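Local coordinates for Rpb7-binding protein seb1 (Schizosaccharomyces pombe 972h-, PDB 5MDT) that drives transcription termination by binding RNA polymerase II and nascent RNA, and whose CTD-interacting domain probably recognises the repetitive tail of the polymerase, at residues A[65-70]-A[127-132]; A[94-99]-A[132-137]; A[13-18]-A[51-56]; A[57-62]-A[107-112]; A[80-83]-A[87-90]. One frame throughout, in Å; residues are numbered along the deposited sequence.

Contact 1. Residues A[65-70]-A[127-132]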
# COMPACT_ATOMS: atom_id res chain seq x y z
N ILE A 65 2.64 2.07 -4.03
CA ILE A 65 3.50 0.93 -3.58
C ILE A 65 2.63 -0.02 -2.73
O ILE A 65 2.65 -1.23 -2.96
CB ILE A 65 4.74 1.45 -2.79
CG1 ILE A 65 5.70 2.17 -3.75
CG2 ILE A 65 5.47 0.28 -2.03
CD1 ILE A 65 6.68 3.06 -2.98
N LEU A 66 1.90 0.52 -1.75
CA LEU A 66 1.00 -0.24 -0.89
C LEU A 66 0.01 -1.03 -1.74
O LEU A 66 -0.19 -2.21 -1.48
CB LEU A 66 0.22 0.69 0.07
CG LEU A 66 -0.87 0.03 0.93
CD1 LEU A 66 -0.27 -0.97 1.93
CD2 LEU A 66 -1.66 1.10 1.73
N ASP A 67 -0.58 -0.38 -2.76
CA ASP A 67 -1.55 -1.02 -3.64
C ASP A 67 -0.95 -2.25 -4.31
O ASP A 67 -1.57 -3.32 -4.31
CB ASP A 67 -2.02 -0.02 -4.71
CG ASP A 67 -2.83 -0.69 -5.80
OD1 ASP A 67 -3.80 -1.41 -5.47
OD2 ASP A 67 -2.41 -0.60 -6.99
N SER A 68 0.23 -2.09 -4.91
CA SER A 68 0.86 -3.18 -5.65
C SER A 68 1.23 -4.34 -4.72
O SER A 68 0.95 -5.50 -5.02
CB SER A 68 2.10 -2.68 -6.38
OG SER A 68 2.67 -3.72 -7.16
N ILE A 69 1.78 -4.01 -3.56
CA ILE A 69 2.17 -5.04 -2.59
C ILE A 69 0.96 -5.80 -2.02
O ILE A 69 0.99 -7.02 -2.01
CB ILE A 69 3.07 -4.41 -1.52
CG1 ILE A 69 4.47 -4.11 -2.13
CG2 ILE A 69 3.20 -5.38 -0.31
CD1 ILE A 69 5.38 -3.30 -1.25
N VAL A 70 -0.11 -5.08 -1.57
CA VAL A 70 -1.28 -5.73 -0.98
C VAL A 70 -1.98 -6.65 -1.98
O VAL A 70 -2.29 -7.79 -1.64
CB VAL A 70 -2.28 -4.77 -0.26
CG1 VAL A 70 -3.03 -3.86 -1.25
CG2 VAL A 70 -3.25 -5.54 0.63
N ASP A 127 -11.65 1.83 -6.09
CA ASP A 127 -12.34 1.14 -7.18
C ASP A 127 -11.60 -0.15 -7.54
O ASP A 127 -12.24 -1.20 -7.69
CB ASP A 127 -12.43 2.03 -8.42
CG ASP A 127 -13.43 3.18 -8.36
OD1 ASP A 127 -14.34 3.13 -7.50
OD2 ASP A 127 -13.32 4.11 -9.18
N ILE A 128 -10.25 -0.08 -7.65
CA ILE A 128 -9.38 -1.21 -7.96
C ILE A 128 -9.53 -2.29 -6.88
O ILE A 128 -9.71 -3.47 -7.20
CB ILE A 128 -7.90 -0.74 -8.19
CG1 ILE A 128 -7.79 0.01 -9.55
CG2 ILE A 128 -6.89 -1.91 -8.12
CD1 ILE A 128 -6.52 0.86 -9.73
N TRP A 129 -9.51 -1.86 -5.60
CA TRP A 129 -9.65 -2.73 -4.43
C TRP A 129 -11.04 -3.36 -4.35
O TRP A 129 -11.16 -4.51 -3.94
CB TRP A 129 -9.32 -1.94 -3.16
CG TRP A 129 -7.89 -1.50 -3.10
CD1 TRP A 129 -6.82 -2.11 -3.68
CD2 TRP A 129 -7.37 -0.40 -2.34
NE1 TRP A 129 -5.66 -1.44 -3.36
CE2 TRP A 129 -5.97 -0.40 -2.53
CE3 TRP A 129 -7.96 0.62 -1.56
CZ2 TRP A 129 -5.14 0.57 -1.94
CZ3 TRP A 129 -7.13 1.56 -0.96
CH2 TRP A 129 -5.74 1.53 -1.16
N GLU A 130 -12.07 -2.61 -4.73
CA GLU A 130 -13.45 -3.11 -4.74
C GLU A 130 -13.61 -4.23 -5.78
O GLU A 130 -14.19 -5.27 -5.47
CB GLU A 130 -14.43 -1.95 -5.02
CG GLU A 130 -15.89 -2.33 -4.94
CD GLU A 130 -16.80 -1.12 -4.92
OE1 GLU A 130 -16.73 -0.30 -5.86
OE2 GLU A 130 -17.57 -0.97 -3.93
N LYS A 131 -13.06 -4.02 -6.99
CA LYS A 131 -13.09 -4.95 -8.11
C LYS A 131 -12.31 -6.23 -7.80
O LYS A 131 -12.74 -7.33 -8.17
CB LYS A 131 -12.54 -4.25 -9.37
CG LYS A 131 -12.68 -5.03 -10.68
CD LYS A 131 -11.86 -4.38 -11.79
CE LYS A 131 -11.87 -5.19 -13.06
NZ LYS A 131 -11.10 -4.51 -14.14
N ALA A 132 -11.16 -6.09 -7.11
CA ALA A 132 -10.31 -7.22 -6.74
C ALA A 132 -10.73 -7.85 -5.41
O ALA A 132 -10.14 -8.85 -5.00
CB ALA A 132 -8.85 -6.78 -6.69
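Asp-67 reaches from helix 59-79 to the indole of Trp-129 on helix 119-131. This buried polar link joins two helices of the all-helical CTD-interacting domain that are not consecutive, since helix 92-113 lies between them in sequence. The two short helical segments run almost parallel, 9° apart, but their axes stay 11.7 Å from each other. Side chains therefore have to span the gap. Asp-67 CB already lies 4.1 Å from Trp-129 NE1. With CG placed opposite the backbone N (chi1 169°), the carboxylate swings over to the tryptophan, and Asp-67 CG is 3.8 Å from Trp-129 NE1. At the tip, Asp-67 OD1 accepts a hydrogen bond from Trp-129 NE1 at 2.8 Å. The bond is short but bent, with 132° at the hydrogen. OD1 is met on its anti side, close to the carboxylate plane, while it sits well tilted from the plane of the indole. Two aliphatic groups flank this bond. Val-70 CG1 comes to 4.2 Å from Trp-129 NE1, and Ile-128 CG2 packs 4.1 Å from Asp-67 OD1. Beyond the contact, OD1 also pairs with Arg-71 in a salt bridge. A buried indole N-H and a buried carboxylate oxygen thus satisfy each other. Asp-67 OD1 is shared between the indole N-H and Arg-71, and the arginine probably favours the ionised form of the aspartate.

Contact 2. Residues A[94-99]-A[132-137]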
# COMPACT_ATOMS: atom_id res chain seq x y z
N GLY A 94 -0.84 -13.33 5.69
CA GLY A 94 -0.26 -12.52 6.76
C GLY A 94 0.14 -11.16 6.23
O GLY A 94 -0.23 -10.14 6.81
N GLY A 95 0.81 -11.14 5.08
CA GLY A 95 1.21 -9.88 4.44
C GLY A 95 0.01 -9.05 4.03
O GLY A 95 0.01 -7.83 4.21
N TRP A 96 -1.03 -9.71 3.47
CA TRP A 96 -2.27 -9.07 3.02
C TRP A 96 -2.96 -8.42 4.25
O TRP A 96 -3.37 -7.27 4.19
CB TRP A 96 -3.15 -10.16 2.38
CG TRP A 96 -4.51 -9.77 1.87
CD1 TRP A 96 -5.03 -8.52 1.74
CD2 TRP A 96 -5.50 -10.68 1.38
NE1 TRP A 96 -6.30 -8.59 1.22
CE2 TRP A 96 -6.62 -9.91 0.99
CE3 TRP A 96 -5.57 -12.08 1.24
CZ2 TRP A 96 -7.80 -10.49 0.49
CZ3 TRP A 96 -6.72 -12.66 0.73
CH2 TRP A 96 -7.82 -11.87 0.35
N CYS A 97 -3.01 -9.15 5.37
CA CYS A 97 -3.59 -8.68 6.63
C CYS A 97 -2.83 -7.45 7.18
O CYS A 97 -3.45 -6.44 7.50
CB CYS A 97 -3.63 -9.82 7.65
SG CYS A 97 -4.19 -9.32 9.30
N LYS A 98 -1.49 -7.54 7.28
CA LYS A 98 -0.66 -6.43 7.80
C LYS A 98 -0.78 -5.22 6.89
O LYS A 98 -0.92 -4.11 7.41
CB LYS A 98 0.81 -6.83 7.97
CG LYS A 98 1.02 -7.90 9.03
CD LYS A 98 2.50 -8.23 9.20
CE LYS A 98 2.73 -9.45 10.07
NZ LYS A 98 2.39 -10.74 9.38
N ALA A 99 -0.75 -5.39 5.55
CA ALA A 99 -0.91 -4.24 4.64
C ALA A 99 -2.30 -3.59 4.83
O ALA A 99 -2.41 -2.37 4.85
CB ALA A 99 -0.69 -4.67 3.19
N ALA A 132 -11.16 -6.09 -7.11
CA ALA A 132 -10.31 -7.22 -6.74
C ALA A 132 -10.73 -7.85 -5.41
O ALA A 132 -10.14 -8.85 -5.00
CB ALA A 132 -8.85 -6.78 -6.69
N SER A 133 -11.76 -7.26 -4.72
CA SER A 133 -12.25 -7.66 -3.38
C SER A 133 -11.08 -7.69 -2.35
O SER A 133 -11.06 -8.53 -1.44
CB SER A 133 -12.99 -9.00 -3.44
OG SER A 133 -14.05 -8.97 -4.38
N THR A 134 -10.11 -6.76 -2.49
CA THR A 134 -8.90 -6.65 -1.65
C THR A 134 -9.25 -6.34 -0.20
O THR A 134 -8.63 -6.88 0.72
CB THR A 134 -7.93 -5.62 -2.27
OG1 THR A 134 -7.72 -5.94 -3.64
CG2 THR A 134 -6.57 -5.57 -1.56
N PHE A 135 -10.23 -5.46 0.01
CA PHE A 135 -10.67 -5.03 1.33
C PHE A 135 -12.17 -5.22 1.49
O PHE A 135 -12.89 -5.09 0.49
CB PHE A 135 -10.29 -3.56 1.57
CG PHE A 135 -8.80 -3.28 1.53
CD1 PHE A 135 -7.92 -4.00 2.31
CD2 PHE A 135 -8.28 -2.28 0.70
CE1 PHE A 135 -6.54 -3.76 2.26
CE2 PHE A 135 -6.91 -2.02 0.67
CZ PHE A 135 -6.05 -2.76 1.44
N PRO A 136 -12.68 -5.47 2.73
CA PRO A 136 -14.14 -5.59 2.93
C PRO A 136 -14.88 -4.30 2.54
O PRO A 136 -14.29 -3.22 2.67
CB PRO A 136 -14.26 -5.87 4.43
CG PRO A 136 -12.94 -6.40 4.84
CD PRO A 136 -11.96 -5.64 4.00
N PRO A 137 -16.15 -4.36 2.06
CA PRO A 137 -16.86 -3.13 1.65
C PRO A 137 -16.97 -2.03 2.71
O PRO A 137 -16.95 -0.85 2.35
CB PRO A 137 -18.24 -3.63 1.21
CG PRO A 137 -18.03 -5.05 0.86
CD PRO A 137 -16.99 -5.55 1.81
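Trp-96 points its indole N-H at the backbone carbonyl of Thr-134, in the turn between helices 119-131 and 137-150. A Schellman motif ends the first of these helices at Ser-133, whose phi is positive, and Pro-136 is the N-cap of the second. The contact ties this turn to helix 92-113 of the all-helical CTD-interacting domain. Trp-96 meets the turn edge-on. Its CG stands opposite its own backbone N (chi1 178°), which carries the ring out from the helix to the turn. NE1 gives a hydrogen bond of 2.9 Å to Thr-134 O, with 156° at the hydrogen. The acceptor lies nearly in the indole plane, and the donor comes in the carbonyl plane on a lone pair. Both flat groups are therefore well turned for the bond. Ser-133 O also lies near the ring edge, more distantly, 4.3 Å from Trp-96 CZ2. The side chain of Thr-134 is shared out differently. Its OG1 is hydrogen-bonded to Gln-74 of helix 59-79. That helix also lies against Trp-96 through Val-70 and Ala-77. Phe-135 packs on Ala-100 and Thr-103 and meets Trp-129 edge-to-face. The methyl CG2 of Thr-134 sits over the centre of the Phe-135 ring, 4.0 Å above its plane, and is 4.1 Å from Trp-96 NE1.

Contact 3. Residues A[13-18]-A[51-56]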
# COMPACT_ATOMS: atom_id res chain seq x y z
N SER A 13 15.92 6.07 -2.35
CA SER A 13 16.07 6.74 -3.65
C SER A 13 14.77 7.44 -4.05
O SER A 13 14.80 8.60 -4.49
CB SER A 13 16.46 5.74 -4.74
OG SER A 13 17.74 5.19 -4.49
N LEU A 14 13.62 6.78 -3.86
CA LEU A 14 12.31 7.35 -4.20
C LEU A 14 12.01 8.61 -3.38
O LEU A 14 11.45 9.57 -3.91
CB LEU A 14 11.21 6.30 -4.01
CG LEU A 14 9.84 6.62 -4.62
CD1 LEU A 14 9.90 6.66 -6.17
CD2 LEU A 14 8.83 5.58 -4.17
N GLU A 15 12.44 8.61 -2.12
CA GLU A 15 12.25 9.76 -1.23
C GLU A 15 12.92 11.02 -1.80
O GLU A 15 12.36 12.11 -1.68
CB GLU A 15 12.85 9.45 0.15
CG GLU A 15 12.26 10.33 1.23
CD GLU A 15 12.80 10.05 2.62
OE1 GLU A 15 13.39 8.96 2.83
OE2 GLU A 15 12.65 10.93 3.50
N HIS A 16 14.08 10.86 -2.46
CA HIS A 16 14.83 11.98 -3.04
C HIS A 16 14.43 12.35 -4.48
O HIS A 16 14.90 13.38 -4.99
CB HIS A 16 16.34 11.72 -2.93
CG HIS A 16 16.79 11.57 -1.51
ND1 HIS A 16 17.01 10.33 -0.95
CD2 HIS A 16 16.94 12.52 -0.55
CE1 HIS A 16 17.34 10.55 0.31
NE2 HIS A 16 17.30 11.85 0.60
N SER A 17 13.55 11.57 -5.13
CA SER A 17 13.05 11.83 -6.48
C SER A 17 12.15 13.08 -6.51
O SER A 17 11.72 13.56 -5.45
CB SER A 17 12.28 10.61 -7.01
OG SER A 17 11.00 10.51 -6.42
N LYS A 18 11.86 13.62 -7.69
CA LYS A 18 11.02 14.81 -7.77
C LYS A 18 9.54 14.52 -7.46
O LYS A 18 8.89 15.33 -6.79
CB LYS A 18 11.16 15.51 -9.14
CG LYS A 18 12.57 16.04 -9.40
CD LYS A 18 12.60 17.18 -10.41
CE LYS A 18 13.99 17.79 -10.49
NZ LYS A 18 14.00 19.04 -11.29
N ALA A 51 6.02 5.98 3.93
CA ALA A 51 4.84 6.83 3.66
C ALA A 51 4.71 7.96 4.66
O ALA A 51 4.40 9.10 4.30
CB ALA A 51 3.58 5.99 3.67
N LYS A 52 4.99 7.68 5.92
CA LYS A 52 4.82 8.70 6.97
C LYS A 52 5.90 9.77 6.90
O LYS A 52 5.59 10.94 7.12
CB LYS A 52 4.82 8.01 8.35
CG LYS A 52 3.56 7.15 8.62
CD LYS A 52 2.24 7.97 8.78
CE LYS A 52 2.18 8.66 10.12
NZ LYS A 52 0.97 9.53 10.27
N ARG A 53 7.15 9.42 6.52
CA ARG A 53 8.22 10.45 6.47
C ARG A 53 8.32 11.16 5.14
O ARG A 53 8.95 12.21 5.05
CB ARG A 53 9.61 9.85 6.82
CG ARG A 53 10.22 8.96 5.73
CD ARG A 53 11.54 8.32 6.19
NE ARG A 53 12.22 7.71 5.03
CZ ARG A 53 12.26 6.41 4.78
NH1 ARG A 53 11.76 5.54 5.64
NH2 ARG A 53 12.86 5.96 3.68
N ALA A 54 7.75 10.58 4.09
CA ALA A 54 7.89 11.10 2.74
C ALA A 54 7.40 12.52 2.54
O ALA A 54 6.48 12.94 3.24
CB ALA A 54 7.21 10.15 1.75
N PRO A 55 7.99 13.29 1.58
CA PRO A 55 7.46 14.64 1.29
C PRO A 55 5.95 14.58 0.96
O PRO A 55 5.47 13.54 0.51
CB PRO A 55 8.22 15.04 0.03
CG PRO A 55 9.51 14.31 0.13
CD PRO A 55 9.11 12.96 0.68
N VAL A 56 5.22 15.70 1.13
CA VAL A 56 3.77 15.76 0.88
C VAL A 56 3.39 15.35 -0.55
O VAL A 56 2.33 14.75 -0.76
CB VAL A 56 3.15 17.13 1.26
CG1 VAL A 56 3.35 17.44 2.75
CG2 VAL A 56 3.71 18.26 0.40
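Glu-15 and Arg-53 form a surface salt bridge between the C-terminal ends of two helices, 4-16 and 40-53. Both belong to the helical superhelix of the CTD-interacting domain. The ionic part uses one carboxylate oxygen. Arg-53 NE donates to Glu-15 OE1 at 2.8 Å, nearly straight at 160°. Its NH2 donates to the same OE1 at 3.2 Å, more bent at 136°. The guanidinium thus grips side-on, with two N-H groups converging on one atom. OE1 lies in the guanidinium plane, but both nitrogens approach it from above the same face of the carboxylate. The two side chains cross at about a right angle. Glu-15 is extended beyond CG, and Arg-53 is extended from CG to NE. Asp-12 adds a long, weak ion pair to Arg-53 NH2. The nonpolar part comes from Pro-55, just past the end of helix 40-53. Its CD lies 4.1 Å from Glu-15 CG, so the ring packs beside the aliphatic part of the glutamate. Its CG is 4.0 Å from Glu-15 O. Hydrogen bonds local to segment 13-18 shape the end of the first helix. Leu-14 O accepts twice from one residue: from Ser-17 N at 3.1 Å, and from Ser-17 OG at 2.7 Å on a lone pair in the carbonyl plane.

Contact 4. Residues A[57-62]-A[107-112]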
# COMPACT_ATOMS: atom_id res chain seq x y z
N THR A 57 4.27 15.63 -1.51
CA THR A 57 4.08 15.32 -2.93
C THR A 57 4.24 13.81 -3.19
O THR A 57 3.84 13.33 -4.26
CB THR A 57 5.13 16.08 -3.75
OG1 THR A 57 6.42 15.72 -3.24
CG2 THR A 57 4.94 17.63 -3.69
N HIS A 58 4.86 13.08 -2.24
CA HIS A 58 5.20 11.66 -2.37
C HIS A 58 4.21 10.67 -1.75
O HIS A 58 4.40 9.46 -1.90
CB HIS A 58 6.61 11.45 -1.78
CG HIS A 58 7.72 11.98 -2.63
ND1 HIS A 58 7.63 13.22 -3.26
CD2 HIS A 58 8.95 11.46 -2.87
CE1 HIS A 58 8.78 13.38 -3.90
NE2 HIS A 58 9.61 12.34 -3.69
N LYS A 59 3.15 11.15 -1.06
CA LYS A 59 2.21 10.25 -0.35
C LYS A 59 1.43 9.39 -1.34
O LYS A 59 1.21 8.20 -1.08
CB LYS A 59 1.19 11.08 0.48
CG LYS A 59 1.80 12.07 1.49
CD LYS A 59 2.85 11.44 2.40
CE LYS A 59 3.10 12.43 3.54
NZ LYS A 59 3.82 11.78 4.66
N LEU A 60 1.09 9.97 -2.51
CA LEU A 60 0.37 9.18 -3.52
C LEU A 60 1.22 8.01 -4.01
O LEU A 60 0.71 6.89 -4.05
CB LEU A 60 -0.10 10.04 -4.70
CG LEU A 60 -0.85 9.28 -5.80
CD1 LEU A 60 -2.15 8.68 -5.28
CD2 LEU A 60 -1.14 10.22 -6.98
N GLY A 61 2.50 8.27 -4.33
CA GLY A 61 3.42 7.21 -4.78
C GLY A 61 3.54 6.12 -3.73
O GLY A 61 3.68 4.93 -4.07
N ALA A 62 3.52 6.48 -2.43
CA ALA A 62 3.60 5.48 -1.36
C ALA A 62 2.33 4.60 -1.35
O ALA A 62 2.42 3.39 -1.11
CB ALA A 62 3.77 6.17 -0.00
N VAL A 107 -3.97 6.29 4.12
CA VAL A 107 -4.96 7.13 3.40
C VAL A 107 -5.23 8.41 4.18
O VAL A 107 -5.24 9.51 3.61
CB VAL A 107 -6.26 6.37 3.00
CG1 VAL A 107 -7.30 7.30 2.36
CG2 VAL A 107 -5.92 5.21 2.06
N ALA A 108 -5.40 8.30 5.52
CA ALA A 108 -5.65 9.47 6.37
C ALA A 108 -4.51 10.47 6.28
O ALA A 108 -4.75 11.66 6.16
CB ALA A 108 -5.85 9.03 7.81
N ASP A 109 -3.26 9.99 6.28
CA ASP A 109 -2.06 10.81 6.19
C ASP A 109 -2.01 11.51 4.82
O ASP A 109 -1.67 12.69 4.74
CB ASP A 109 -0.82 9.92 6.37
CG ASP A 109 0.50 10.64 6.39
OD1 ASP A 109 0.77 11.35 7.39
OD2 ASP A 109 1.30 10.44 5.45
N ALA A 110 -2.39 10.80 3.74
CA ALA A 110 -2.40 11.40 2.42
C ALA A 110 -3.48 12.45 2.34
O ALA A 110 -3.24 13.54 1.80
CB ALA A 110 -2.60 10.34 1.34
N ILE A 111 -4.65 12.20 2.96
CA ILE A 111 -5.75 13.20 3.00
C ILE A 111 -5.27 14.49 3.70
O ILE A 111 -5.55 15.61 3.24
CB ILE A 111 -7.02 12.60 3.67
CG1 ILE A 111 -7.68 11.54 2.76
CG2 ILE A 111 -8.02 13.67 4.12
CD1 ILE A 111 -8.86 10.76 3.38
N GLN A 112 -4.53 14.34 4.79
CA GLN A 112 -4.04 15.49 5.56
C GLN A 112 -2.97 16.30 4.80
O GLN A 112 -2.98 17.52 4.86
CB GLN A 112 -3.50 15.01 6.92
CG GLN A 112 -3.25 16.12 7.93
CD GLN A 112 -2.56 15.60 9.18
OE1 GLN A 112 -2.65 14.41 9.53
NE2 GLN A 112 -1.88 16.48 9.89
O HOH W 1 3.29 12.65 7.42
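Lys-59 brings its ammonium group to Asp-109, and a buried salt bridge joins helices 59-79 and 92-113. Lys-59 NZ donates to OD2 of Asp-109 at 3.0 Å, on the syn lone pair of that oxygen. A water bridges the same two groups. It accepts from Lys-59 NZ at 2.9 Å and donates to Asp-109 OD1 at 2.8 Å. Both carboxylate oxygens are thus served, one directly and one through the water. The third strong partner of NZ is the backbone carbonyl of Ala-51. Ala-54 O adds a weak bond to NZ, and Lys-52 makes a long, weak ion pair with Asp-109 OD1. The ammonium therefore has three good acceptors: a carboxylate, a water and a main-chain oxygen. In the CTD-interacting domain fold, a superhelix of packed helices, this lysine joins the end of helix 40-53 to helix 92-113. Its positive charge probably also suits the negative end of helix 40-53. A bend at chi2 (-51°) turns the chain toward the aspartate, and Lys-59 CE passes 3.3 Å from Asp-109 OD2. Nearer the backbone the packing is nonpolar: Lys-59 CB rests 4.0 Å from Ala-110 CB. Just before the lysine, Thr-57 OG1 and His-58 ND1 share a hydrogen bond of 2.8 Å, in which either may donate.

Contact 5. Residues A[80-83]-A[87-90]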
# COMPACT_ATOMS: atom_id res chain seq x y z
N ASN A 80 -2.45 -20.13 -2.68
CA ASN A 80 -2.12 -21.08 -1.62
C ASN A 80 -3.33 -21.43 -0.72
O ASN A 80 -3.14 -22.02 0.35
CB ASN A 80 -0.93 -20.57 -0.81
CG ASN A 80 0.36 -20.62 -1.60
OD1 ASN A 80 1.02 -21.66 -1.68
ND2 ASN A 80 0.70 -19.52 -2.26
N ASN A 81 -4.56 -21.09 -1.18
CA ASN A 81 -5.85 -21.32 -0.48
C ASN A 81 -5.84 -20.80 0.97
O ASN A 81 -6.33 -21.46 1.89
CB ASN A 81 -6.29 -22.79 -0.58
CG ASN A 81 -6.47 -23.23 -2.01
OD1 ASN A 81 -5.57 -23.85 -2.60
ND2 ASN A 81 -7.59 -22.87 -2.60
N GLU A 82 -5.27 -19.60 1.15
CA GLU A 82 -5.15 -18.91 2.42
C GLU A 82 -6.27 -17.89 2.57
O GLU A 82 -6.65 -17.24 1.59
CB GLU A 82 -3.78 -18.23 2.53
CG GLU A 82 -2.63 -19.18 2.76
CD GLU A 82 -1.24 -18.55 2.79
OE1 GLU A 82 -0.29 -19.22 2.36
OE2 GLU A 82 -1.11 -17.38 3.22
N SER A 83 -6.78 -17.76 3.79
CA SER A 83 -7.88 -16.86 4.14
C SER A 83 -7.37 -15.57 4.75
O SER A 83 -6.43 -15.59 5.54
CB SER A 83 -8.84 -17.55 5.11
OG SER A 83 -9.79 -16.66 5.66
N PRO A 87 -5.48 -15.49 8.75
CA PRO A 87 -4.20 -15.45 8.03
C PRO A 87 -3.06 -16.27 8.63
O PRO A 87 -3.01 -16.48 9.84
CB PRO A 87 -3.86 -13.96 8.01
CG PRO A 87 -4.47 -13.43 9.24
CD PRO A 87 -5.72 -14.23 9.48
N VAL A 88 -2.14 -16.70 7.75
CA VAL A 88 -0.90 -17.39 8.11
C VAL A 88 0.10 -16.23 8.17
O VAL A 88 0.45 -15.65 7.13
CB VAL A 88 -0.47 -18.49 7.10
CG1 VAL A 88 0.78 -19.23 7.60
CG2 VAL A 88 -1.60 -19.49 6.84
N ASP A 89 0.50 -15.86 9.39
CA ASP A 89 1.37 -14.71 9.68
C ASP A 89 2.63 -14.63 8.80
O ASP A 89 2.90 -13.57 8.23
CB ASP A 89 1.73 -14.69 11.17
CG ASP A 89 0.53 -14.51 12.09
OD1 ASP A 89 -0.43 -13.80 11.69
OD2 ASP A 89 0.54 -15.09 13.20
N ALA A 90 3.35 -15.76 8.64
CA ALA A 90 4.59 -15.81 7.85
C ALA A 90 4.35 -16.06 6.36
O ALA A 90 5.31 -16.29 5.63
CB ALA A 90 5.52 -16.89 8.41
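Ser-83 O lies 3.3 Å from Pro-87 N, yet no hydrogen bond can form, because a proline nitrogen has no hydrogen to give. The carbonyl is instead met by a carbon donor. Pro-87 CA approaches Ser-83 O at 3.3 Å in a CA-H...O contact, with 129° at the hydrogen. This draws together a short turn within the irregular loop between helices 59-79 and 92-113. The loop starts with a Schellman motif that ends helix 59-79, with Asn-81, at positive phi, as its C-prime residue. Ser-83 OG turns to the backbone of the loop itself, in a hydrogen bond with Asn-86 N. A second touch joins the neighbouring residues, Glu-82 and Val-88. Glu-82 is extended beyond CG and crosses Val-88 at about a right angle. Val-88 CG2 lies against the outer part of the glutamate, 4.2 Å from Glu-82 CD. Hydrogen bonds from Glu-82 OE2 to Ser-93 OG, which also bonds to Val-88 N, and from OE1 to Ser-91 OG tie the glutamate to residues at and just before the start of helix 92-113. Glu-82 OE2 is 4.1 Å from Val-88 CB.

Contact 3 comes first along the chain and closes before the others open. Contacts 1, 2 and 4 interleave, and contact 5 is a small loop between their segments. Contacts 1 and 4 share helix 59-79; contacts 2 and 4 share helix 92-113. Contacts 1 and 2 have centres about 8 Å apart and share Ala-132. Contacts 3 and 4, about 10 Å apart, meet at Lys-59. Contact 5 touches contact 2, but its centre lies about 31 Å from that of contact 3. Most of the contacts tie parts distant in sequence within a single CTD-interacting domain; contact 4 joins the consecutive helices 59-79 and 92-113, and contact 5 lies in the loop between them.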